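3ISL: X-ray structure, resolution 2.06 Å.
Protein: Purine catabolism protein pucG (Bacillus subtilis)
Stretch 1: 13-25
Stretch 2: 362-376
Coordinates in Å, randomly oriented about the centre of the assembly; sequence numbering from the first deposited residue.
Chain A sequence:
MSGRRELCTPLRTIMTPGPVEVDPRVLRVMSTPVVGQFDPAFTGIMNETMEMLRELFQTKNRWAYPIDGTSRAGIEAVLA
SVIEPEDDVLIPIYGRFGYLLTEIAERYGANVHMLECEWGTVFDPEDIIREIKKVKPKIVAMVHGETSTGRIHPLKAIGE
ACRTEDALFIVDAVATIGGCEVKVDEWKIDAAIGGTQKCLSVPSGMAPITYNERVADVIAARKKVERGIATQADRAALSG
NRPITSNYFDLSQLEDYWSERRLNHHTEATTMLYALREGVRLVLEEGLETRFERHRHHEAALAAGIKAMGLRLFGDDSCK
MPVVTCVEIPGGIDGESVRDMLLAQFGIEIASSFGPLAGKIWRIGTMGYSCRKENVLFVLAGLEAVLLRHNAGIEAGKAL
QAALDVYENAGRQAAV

Stretch 1 (13-25) TIMTPGPVEVDPR
Stretch 2 (362-376) WRIGTMGYSCRKENV

Two segments of one chain, whose touching residues lie at least 345 apart in sequence, meet in a mixed contact of backbone and serine hydrogen bonds, a salt bridge and apolar packing that buries 903 Å² in all. Stretch 1 is extended at Thr13 and Ile14, turns through loop with a cis peptide before Pro19, and enters a helix at Pro24; stretch 2 leaves a strand (362-365), makes a 3-10 turn at 369-370 and starts a helix at Lys373. The register doubles back: Thr13 CA lies 6.7 Å from Asn375 CA, then Pro17 CA 4.2 Å from Gly365 CA, and Glu21 next faces Ser370 and Asp23 Tyr369. Gly365 N (phi/psi -86/143) donates to Met15 O (2.9 Å); a CB there would clash with Thr16 O, so glycine permits the close approach. Glycine also suits Gly368 (59/-136, positive phi) and Gly18 (128/147), where a CB would jam against the preceding carbonyl O. Water 1 links Thr16 O to Met367 N. Ser370 (chi1 m) points toward stretch 1: its hydroxyl can donate and accept at once, so OG donates to Ile14 O (2.7 Å) and accepts from Glu21 N (3.2 Å), joining Ile14 in the strand to Glu21 in the loop. Glu21 (m, t) uses both oxygens: OE2 accepts from Ile14 N (2.8 Å), while OE1 forms a salt bridge with Arg372 NH1 (2.7 Å). Arg372 (p, t, t) also donates from NH1 to Tyr369 O (2.9 Å); water 2 joins its NH2 to Glu21 OE2. Buried Met15 has CB 4.0 Å from Ile364 CG2; its chi angles (m, m, -94°) carry CE to 4.0 Å from Val376 CG2. Met367 (m, t, t) packs CE 4.1 Å from Pro17 CB. Tyr369 (t, chi2 71°) offers one ring face to Asp23 CA and Pro24 CD.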

# COMPACT_ATOMS: atom_id res chain seq x y z
N THR A 13 16.44 -18.50 -0.40
CA THR A 13 16.72 -18.49 -1.82
C THR A 13 15.36 -18.53 -2.45
O THR A 13 14.73 -19.56 -2.44
CB THR A 13 17.47 -19.75 -2.18
OG1 THR A 13 18.74 -19.67 -1.51
CG2 THR A 13 17.67 -19.86 -3.70
N ILE A 14 14.91 -17.44 -3.06
CA ILE A 14 13.51 -17.40 -3.49
C ILE A 14 13.35 -17.63 -4.98
O ILE A 14 13.78 -16.80 -5.83
CB ILE A 14 12.78 -16.10 -3.12
CG1 ILE A 14 12.83 -15.90 -1.60
CG2 ILE A 14 11.28 -16.18 -3.62
CD1 ILE A 14 12.24 -14.51 -1.10
N MET A 15 12.70 -18.75 -5.28
CA MET A 15 12.52 -19.16 -6.64
C MET A 15 11.04 -19.45 -6.94
O MET A 15 10.72 -20.41 -7.66
CB MET A 15 13.46 -20.41 -6.94
CG MET A 15 15.00 -20.00 -7.02
SD MET A 15 15.41 -18.58 -8.15
CE MET A 15 15.84 -19.44 -9.67
N THR A 16 10.15 -18.62 -6.39
CA THR A 16 8.72 -18.67 -6.70
C THR A 16 8.45 -17.62 -7.80
O THR A 16 9.36 -16.87 -8.15
CB THR A 16 7.92 -18.23 -5.49
OG1 THR A 16 8.21 -16.84 -5.20
CG2 THR A 16 8.22 -19.12 -4.27
N PRO A 17 7.21 -17.56 -8.31
CA PRO A 17 6.79 -16.43 -9.15
C PRO A 17 6.41 -15.13 -8.42
O PRO A 17 5.75 -14.27 -9.01
CB PRO A 17 5.57 -16.99 -9.92
CG PRO A 17 5.71 -18.51 -9.90
CD PRO A 17 6.32 -18.74 -8.48
N GLY A 18 6.85 -14.95 -7.17
CA GLY A 18 6.67 -13.72 -6.43
C GLY A 18 6.04 -13.99 -5.09
O GLY A 18 5.27 -14.93 -4.95
N PRO A 19 6.40 -13.19 -4.09
CA PRO A 19 7.40 -12.14 -4.19
C PRO A 19 8.84 -12.73 -4.19
O PRO A 19 9.11 -13.69 -3.43
CB PRO A 19 7.17 -11.31 -2.92
CG PRO A 19 6.58 -12.32 -1.95
CD PRO A 19 5.73 -13.20 -2.77
N VAL A 20 9.73 -12.13 -5.01
CA VAL A 20 11.08 -12.60 -5.13
C VAL A 20 12.12 -11.76 -4.37
O VAL A 20 11.77 -10.79 -3.67
CB VAL A 20 11.45 -12.78 -6.65
CG1 VAL A 20 10.40 -13.71 -7.32
CG2 VAL A 20 11.49 -11.40 -7.38
N GLU A 21 13.38 -12.11 -4.49
CA GLU A 21 14.43 -11.44 -3.70
C GLU A 21 14.59 -10.04 -4.27
O GLU A 21 14.42 -9.82 -5.49
CB GLU A 21 15.75 -12.17 -3.86
CG GLU A 21 15.88 -13.46 -3.19
CD GLU A 21 17.01 -14.26 -3.74
OE1 GLU A 21 18.04 -13.67 -4.22
OE2 GLU A 21 16.87 -15.48 -3.72
N VAL A 22 14.95 -9.10 -3.41
CA VAL A 22 15.19 -7.71 -3.77
C VAL A 22 16.68 -7.44 -3.98
O VAL A 22 17.52 -7.85 -3.10
CB VAL A 22 14.61 -6.85 -2.66
CG1 VAL A 22 14.88 -5.37 -2.85
CG2 VAL A 22 13.08 -7.08 -2.70
N ASP A 23 17.04 -6.72 -5.06
CA ASP A 23 18.47 -6.34 -5.20
C ASP A 23 18.94 -5.63 -3.90
O ASP A 23 18.22 -4.77 -3.38
CB ASP A 23 18.71 -5.41 -6.42
CG ASP A 23 20.22 -5.23 -6.76
OD1 ASP A 23 20.99 -4.69 -5.94
OD2 ASP A 23 20.69 -5.64 -7.85
N PRO A 24 20.16 -5.96 -3.42
CA PRO A 24 20.77 -5.33 -2.30
C PRO A 24 20.87 -3.82 -2.44
O PRO A 24 20.78 -3.13 -1.42
CB PRO A 24 22.16 -5.97 -2.26
CG PRO A 24 21.87 -7.35 -2.63
CD PRO A 24 21.01 -7.09 -3.87
N ARG A 25 21.04 -3.32 -3.67
CA ARG A 25 21.03 -1.86 -3.85
C ARG A 25 19.64 -1.23 -3.52
O ARG A 25 19.56 -0.09 -3.11
CB ARG A 25 21.46 -1.45 -5.24
CG ARG A 25 22.94 -1.69 -5.50
CD ARG A 25 23.01 -2.76 -6.56
NE ARG A 25 23.42 -2.16 -7.78
CZ ARG A 25 23.23 -2.66 -9.00
NH1 ARG A 25 22.50 -3.78 -9.26
NH2 ARG A 25 23.75 -1.96 -9.98
N TRP A 362 4.87 -27.98 -9.80
CA TRP A 362 5.53 -26.88 -9.04
C TRP A 362 5.78 -25.80 -10.02
O TRP A 362 5.94 -26.09 -11.18
CB TRP A 362 6.88 -27.27 -8.45
CG TRP A 362 6.87 -28.44 -7.52
CD1 TRP A 362 6.45 -28.47 -6.19
CD2 TRP A 362 7.39 -29.75 -7.81
NE1 TRP A 362 6.67 -29.76 -5.65
CE2 TRP A 362 7.24 -30.55 -6.63
CE3 TRP A 362 7.94 -30.33 -8.97
CZ2 TRP A 362 7.62 -31.93 -6.59
CZ3 TRP A 362 8.33 -31.70 -8.93
CH2 TRP A 362 8.14 -32.48 -7.74
N ARG A 363 5.83 -24.55 -9.54
CA ARG A 363 6.18 -23.43 -10.41
C ARG A 363 7.48 -22.80 -9.93
O ARG A 363 7.58 -22.33 -8.81
CB ARG A 363 5.04 -22.40 -10.46
CG ARG A 363 3.75 -22.97 -11.00
CD ARG A 363 2.64 -21.96 -10.93
NE ARG A 363 2.18 -21.81 -9.57
CZ ARG A 363 1.84 -20.65 -9.02
NH1 ARG A 363 1.88 -19.52 -9.70
NH2 ARG A 363 1.44 -20.63 -7.77
N ILE A 364 8.48 -22.76 -10.80
CA ILE A 364 9.75 -22.19 -10.38
C ILE A 364 9.85 -20.86 -11.14
O ILE A 364 9.83 -20.86 -12.36
CB ILE A 364 10.92 -23.08 -10.68
CG1 ILE A 364 10.68 -24.50 -10.07
CG2 ILE A 364 12.29 -22.40 -10.24
CD1 ILE A 364 11.82 -25.51 -10.29
N GLY A 365 9.92 -19.75 -10.38
CA GLY A 365 10.04 -18.38 -10.91
C GLY A 365 11.52 -18.10 -11.13
O GLY A 365 12.38 -18.62 -10.37
N THR A 366 11.86 -17.37 -12.20
CA THR A 366 13.25 -16.89 -12.43
C THR A 366 13.01 -15.43 -12.79
O THR A 366 13.05 -15.08 -13.94
CB THR A 366 13.97 -17.62 -13.64
OG1 THR A 366 13.05 -17.75 -14.73
CG2 THR A 366 14.44 -19.01 -13.25
N MET A 367 12.72 -14.58 -11.80
CA MET A 367 12.33 -13.20 -12.02
C MET A 367 13.29 -12.22 -11.34
O MET A 367 13.61 -12.40 -10.16
CB MET A 367 10.94 -12.95 -11.34
CG MET A 367 9.76 -13.78 -11.97
SD MET A 367 8.35 -13.65 -10.90
CE MET A 367 7.01 -13.88 -12.10
N GLY A 368 13.67 -11.12 -12.04
CA GLY A 368 14.38 -10.08 -11.37
C GLY A 368 15.69 -10.53 -10.75
O GLY A 368 16.48 -11.28 -11.36
N TYR A 369 15.93 -10.10 -9.52
CA TYR A 369 17.21 -10.37 -8.86
C TYR A 369 17.39 -11.88 -8.58
O TYR A 369 18.50 -12.35 -8.46
CB TYR A 369 17.30 -9.61 -7.53
CG TYR A 369 18.70 -9.71 -6.95
CD1 TYR A 369 19.78 -9.00 -7.56
CD2 TYR A 369 18.96 -10.52 -5.87
CE1 TYR A 369 21.06 -9.10 -7.07
CE2 TYR A 369 20.28 -10.65 -5.37
CZ TYR A 369 21.31 -9.94 -5.99
OH TYR A 369 22.60 -10.04 -5.49
N SER A 370 16.27 -12.59 -8.37
CA SER A 370 16.26 -14.07 -8.25
C SER A 370 16.67 -14.83 -9.55
O SER A 370 17.04 -16.06 -9.53
CB SER A 370 14.82 -14.48 -7.85
OG SER A 370 14.63 -14.28 -6.43
N CYS A 371 16.60 -14.11 -10.67
CA CYS A 371 16.91 -14.70 -11.96
C CYS A 371 18.43 -14.57 -12.14
O CYS A 371 18.92 -13.65 -12.85
CB CYS A 371 16.15 -13.96 -13.08
SG CYS A 371 16.42 -14.71 -14.68
N ARG A 372 19.18 -15.45 -11.47
CA ARG A 372 20.63 -15.35 -11.54
C ARG A 372 21.25 -16.71 -11.43
O ARG A 372 20.65 -17.64 -10.86
CB ARG A 372 21.22 -14.32 -10.54
CG ARG A 372 21.30 -14.84 -9.05
CD ARG A 372 21.76 -13.65 -8.14
NE ARG A 372 21.98 -14.12 -6.77
CZ ARG A 372 21.01 -14.17 -5.88
NH1 ARG A 372 19.80 -13.73 -6.28
NH2 ARG A 372 21.23 -14.55 -4.62
N LYS A 373 22.44 -16.86 -12.00
CA LYS A 373 23.01 -18.20 -12.11
C LYS A 373 23.17 -18.94 -10.80
O LYS A 373 22.91 -20.14 -10.75
CB LYS A 373 24.33 -18.15 -12.82
CG LYS A 373 25.53 -17.80 -11.94
CD LYS A 373 26.79 -17.61 -12.87
CE LYS A 373 27.08 -18.93 -13.52
NZ LYS A 373 25.85 -19.75 -13.15
N GLU A 374 23.52 -18.25 -9.72
CA GLU A 374 23.69 -18.89 -8.41
C GLU A 374 22.39 -19.56 -7.91
O GLU A 374 22.41 -20.70 -7.36
CB GLU A 374 24.22 -17.89 -7.34
CG GLU A 374 25.66 -17.36 -7.66
CD GLU A 374 25.64 -16.05 -8.46
OE1 GLU A 374 24.64 -15.71 -9.15
OE2 GLU A 374 26.63 -15.33 -8.38
N ASN A 375 21.27 -18.86 -8.11
CA ASN A 375 19.94 -19.31 -7.65
C ASN A 375 19.46 -20.45 -8.57
O ASN A 375 18.89 -21.47 -8.13
CB ASN A 375 18.92 -18.17 -7.71
CG ASN A 375 18.82 -17.42 -6.48
OD1 ASN A 375 17.76 -16.80 -6.20
ND2 ASN A 375 19.87 -17.45 -5.69
N VAL A 376 19.72 -20.31 -9.87
CA VAL A 376 19.35 -21.36 -10.77
C VAL A 376 20.12 -22.64 -10.43
O VAL A 376 19.56 -23.70 -10.35
CB VAL A 376 19.59 -20.95 -12.23
CG1 VAL A 376 19.62 -22.19 -13.08
CG2 VAL A 376 18.42 -20.05 -12.66
O HOH W 1 12.11 -15.96 -9.08
O HOH W 2 19.64 -16.13 -2.99